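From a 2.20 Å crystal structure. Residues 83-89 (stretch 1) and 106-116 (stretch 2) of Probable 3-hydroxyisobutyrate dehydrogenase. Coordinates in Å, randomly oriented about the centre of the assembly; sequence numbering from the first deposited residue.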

# COMPACT_ATOMS: atom_id res chain seq x y z
N LEU A 83 -11.16 33.48 21.66
CA LEU A 83 -12.48 33.92 21.20
C LEU A 83 -13.57 33.41 22.14
O LEU A 83 -14.57 34.09 22.36
CB LEU A 83 -12.76 33.41 19.77
CG LEU A 83 -13.76 34.16 18.89
CD1 LEU A 83 -13.63 33.73 17.44
CD2 LEU A 83 -15.20 33.97 19.36
N LEU A 84 -13.38 32.21 22.68
CA LEU A 84 -14.31 31.67 23.67
C LEU A 84 -14.38 32.55 24.92
O LEU A 84 -15.45 32.68 25.49
CB LEU A 84 -13.97 30.23 24.05
CG LEU A 84 -14.34 29.11 23.08
CD1 LEU A 84 -13.83 27.80 23.65
CD2 LEU A 84 -15.83 29.04 22.81
N ALA A 85 -13.27 33.16 25.33
CA ALA A 85 -13.32 34.12 26.45
C ALA A 85 -14.42 35.18 26.27
O ALA A 85 -15.05 35.59 27.25
CB ALA A 85 -11.95 34.77 26.70
N HIS A 86 -14.67 35.60 25.02
CA HIS A 86 -15.82 36.45 24.66
C HIS A 86 -17.02 35.60 24.18
O HIS A 86 -16.87 34.72 23.32
CB HIS A 86 -15.41 37.55 23.67
CG HIS A 86 -14.30 38.43 24.19
ND1 HIS A 86 -14.40 39.17 25.35
CD2 HIS A 86 -13.06 38.67 23.70
CE1 HIS A 86 -13.28 39.84 25.55
NE2 HIS A 86 -12.45 39.55 24.57
N ILE A 87 -18.18 35.85 24.77
CA ILE A 87 -19.25 34.84 24.91
C ILE A 87 -20.63 35.41 25.16
O ILE A 87 -20.86 36.60 24.94
CB ILE A 87 -18.97 33.89 26.12
CG1 ILE A 87 -18.15 34.60 27.21
CG2 ILE A 87 -18.24 32.67 25.63
CD1 ILE A 87 -18.41 34.15 28.68
N ALA A 88 -21.55 34.57 25.62
CA ALA A 88 -22.77 35.08 26.26
C ALA A 88 -23.01 34.44 27.63
O ALA A 88 -22.52 34.97 28.64
CB ALA A 88 -23.98 35.01 25.34
N PRO A 89 -23.76 33.31 27.71
CA PRO A 89 -24.54 32.56 26.74
C PRO A 89 -26.02 32.97 26.74
O PRO A 89 -26.83 32.32 26.08
CB PRO A 89 -24.39 31.11 27.21
CG PRO A 89 -23.85 31.18 28.64
CD PRO A 89 -23.81 32.65 29.02
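Stretch 2 106-116: KIHAAARERGL

How does stretch 2 run as it passes stretch 1? Residues 106-112 are helical, continuing a helix that begins earlier in the chain, and the backbone bonds from A110 N to K106 O (3.2 Å) and from A111 N to I107 O (2.9 Å) keep its regular pitch. The chain then leaves the helix through a type I beta turn from R112 to G115, closed by G115 N to R112 O at 2.8 Å, while L116 N reaches back to A111 O at 3.0 Å. Stretch 1 has no regular secondary structure: 83-85 have helical backbone angles without the regular bonds, and the rest is loop or turn, with cis peptide bonds before L83 and P89. The two chains advance in the same general sense, L84 lying nearest A111 (CA to CA 6.6 Å) and P89 nearest L116 (CA to CA 5.7 Å).

What lies against the helical part of stretch 2? Chiefly L84, which has the largest covered area of any residue here, 104 Å². Its CA-to-CB bond points toward stretch 2, and the m, t rotamer carries its methyls to the helix. L84 CD1 lies 3.8 Å from A110 CB, 3.7 Å from A111 N and 4.3 Å from I107 CG2, so it meets backbone as well as side chains. L84 CD2 is 4.1 Å from A111 CB and 3.8 Å from L116 CD1. The small side chains of A110 and A111 leave the leucine close to the helix backbone, and its contact with L116 carries the apolar patch beyond the helix.

How does a charged residue, R114, come to cover 80 Å² without a polar bond across the contact? Its CB points toward stretch 1, and its side chain lies along the backbone of L84 and A85, with L84 C and A85 CA over one face of the guanidinium. R114 CD comes within 3.0 Å of L84 O, and R114 NH2 is 3.7 Å from L84 CB. Although R114 NE is 3.5 Å from L84 O, the angle is poor and no hydrogen bond forms. I87 also borders R114, its CG2 modelled 3.6 Å from R114 CD, though the placement of that methyl is uncertain.

What closes the contact at its far end? L116 does so, with 71 Å² covered: its CB points sideways, but the end of the side chain comes nearer to stretch 1. L116 CD2 packs 3.6 Å from P89 CB and 3.8 Å from A88 N. I87 also borders this leucine, though the modelled approach there is too tight to be interpreted closely. Beside it, P89 CG lies 3.2 Å from G115 O. The backbone angles of G115 call for glycine by themselves, since a CB would be jammed against the carbonyl O of R114; an ideal CB would also stand close to the proline, 3.5 Å from P89 CG.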

# COMPACT_ATOMS: atom_id res chain seq x y z
N LYS A 106 -11.44 19.24 22.37
CA LYS A 106 -10.71 20.23 23.15
C LYS A 106 -11.46 21.57 23.15
O LYS A 106 -11.71 22.14 24.23
CB LYS A 106 -9.30 20.37 22.58
CG LYS A 106 -8.37 21.19 23.40
CD LYS A 106 -7.08 20.42 23.72
CE LYS A 106 -5.94 21.40 24.04
NZ LYS A 106 -5.76 22.37 22.90
N ILE A 107 -11.84 22.06 21.97
CA ILE A 107 -12.67 23.26 21.88
C ILE A 107 -14.03 23.02 22.56
O ILE A 107 -14.48 23.88 23.30
CB ILE A 107 -12.86 23.79 20.42
CG1 ILE A 107 -11.51 24.15 19.80
CG2 ILE A 107 -13.71 25.05 20.41
CD1 ILE A 107 -11.45 24.02 18.27
N HIS A 108 -14.67 21.87 22.31
CA HIS A 108 -15.97 21.57 22.93
C HIS A 108 -15.96 21.71 24.46
O HIS A 108 -16.86 22.30 25.06
CB HIS A 108 -16.46 20.16 22.58
CG HIS A 108 -17.41 20.11 21.42
ND1 HIS A 108 -18.73 20.47 21.53
CD2 HIS A 108 -17.25 19.68 20.15
CE1 HIS A 108 -19.34 20.28 20.38
NE2 HIS A 108 -18.46 19.80 19.52
N ALA A 109 -14.92 21.14 25.08
CA ALA A 109 -14.78 21.12 26.54
C ALA A 109 -14.55 22.51 27.09
O ALA A 109 -15.10 22.86 28.15
CB ALA A 109 -13.63 20.17 26.96
N ALA A 110 -13.73 23.29 26.40
CA ALA A 110 -13.49 24.65 26.84
C ALA A 110 -14.81 25.44 26.74
O ALA A 110 -15.16 26.15 27.67
CB ALA A 110 -12.37 25.31 26.06
N ALA A 111 -15.55 25.26 25.65
CA ALA A 111 -16.88 25.87 25.51
C ALA A 111 -17.83 25.51 26.65
O ALA A 111 -18.51 26.38 27.18
CB ALA A 111 -17.49 25.52 24.19
N ARG A 112 -17.88 24.23 27.03
CA ARG A 112 -18.70 23.79 28.16
C ARG A 112 -18.25 24.38 29.48
O ARG A 112 -19.08 24.88 30.25
CB ARG A 112 -18.72 22.26 28.30
CG ARG A 112 -19.63 21.59 27.32
CD ARG A 112 -19.57 20.08 27.49
NE ARG A 112 -20.10 19.39 26.33
CZ ARG A 112 -21.40 19.19 26.11
NH1 ARG A 112 -21.80 18.55 25.03
NH2 ARG A 112 -22.30 19.65 26.99
N GLU A 113 -16.94 24.32 29.73
CA GLU A 113 -16.30 24.84 30.96
C GLU A 113 -16.69 26.31 31.22
O GLU A 113 -16.35 26.87 32.27
CB GLU A 113 -14.78 24.69 30.84
CG GLU A 113 -13.96 25.09 32.07
CD GLU A 113 -14.15 24.15 33.24
OE1 GLU A 113 -13.90 22.93 33.08
OE2 GLU A 113 -14.55 24.63 34.33
N ARG A 114 -17.43 26.89 30.28
CA ARG A 114 -17.72 28.31 30.23
C ARG A 114 -19.25 28.63 30.07
O ARG A 114 -19.80 29.78 29.98
CB ARG A 114 -16.87 28.91 29.08
CG ARG A 114 -17.14 30.35 28.70
CD ARG A 114 -16.02 30.87 27.80
NE ARG A 114 -14.85 31.28 28.60
CZ ARG A 114 -13.65 30.67 28.54
NH1 ARG A 114 -12.68 31.13 29.35
NH2 ARG A 114 -13.42 29.62 27.67
N GLY A 115 -20.03 27.52 29.84
CA GLY A 115 -21.49 27.63 29.72
C GLY A 115 -22.08 27.74 28.31
O GLY A 115 -23.26 28.07 28.14
N LEU A 116 -21.29 27.46 27.28
CA LEU A 116 -21.78 27.65 25.90
C LEU A 116 -22.27 26.37 25.25
O LEU A 116 -21.68 25.32 25.42
CB LEU A 116 -20.73 28.32 25.03
CG LEU A 116 -20.24 29.71 25.44
CD1 LEU A 116 -19.03 30.04 24.58
CD2 LEU A 116 -21.31 30.79 25.31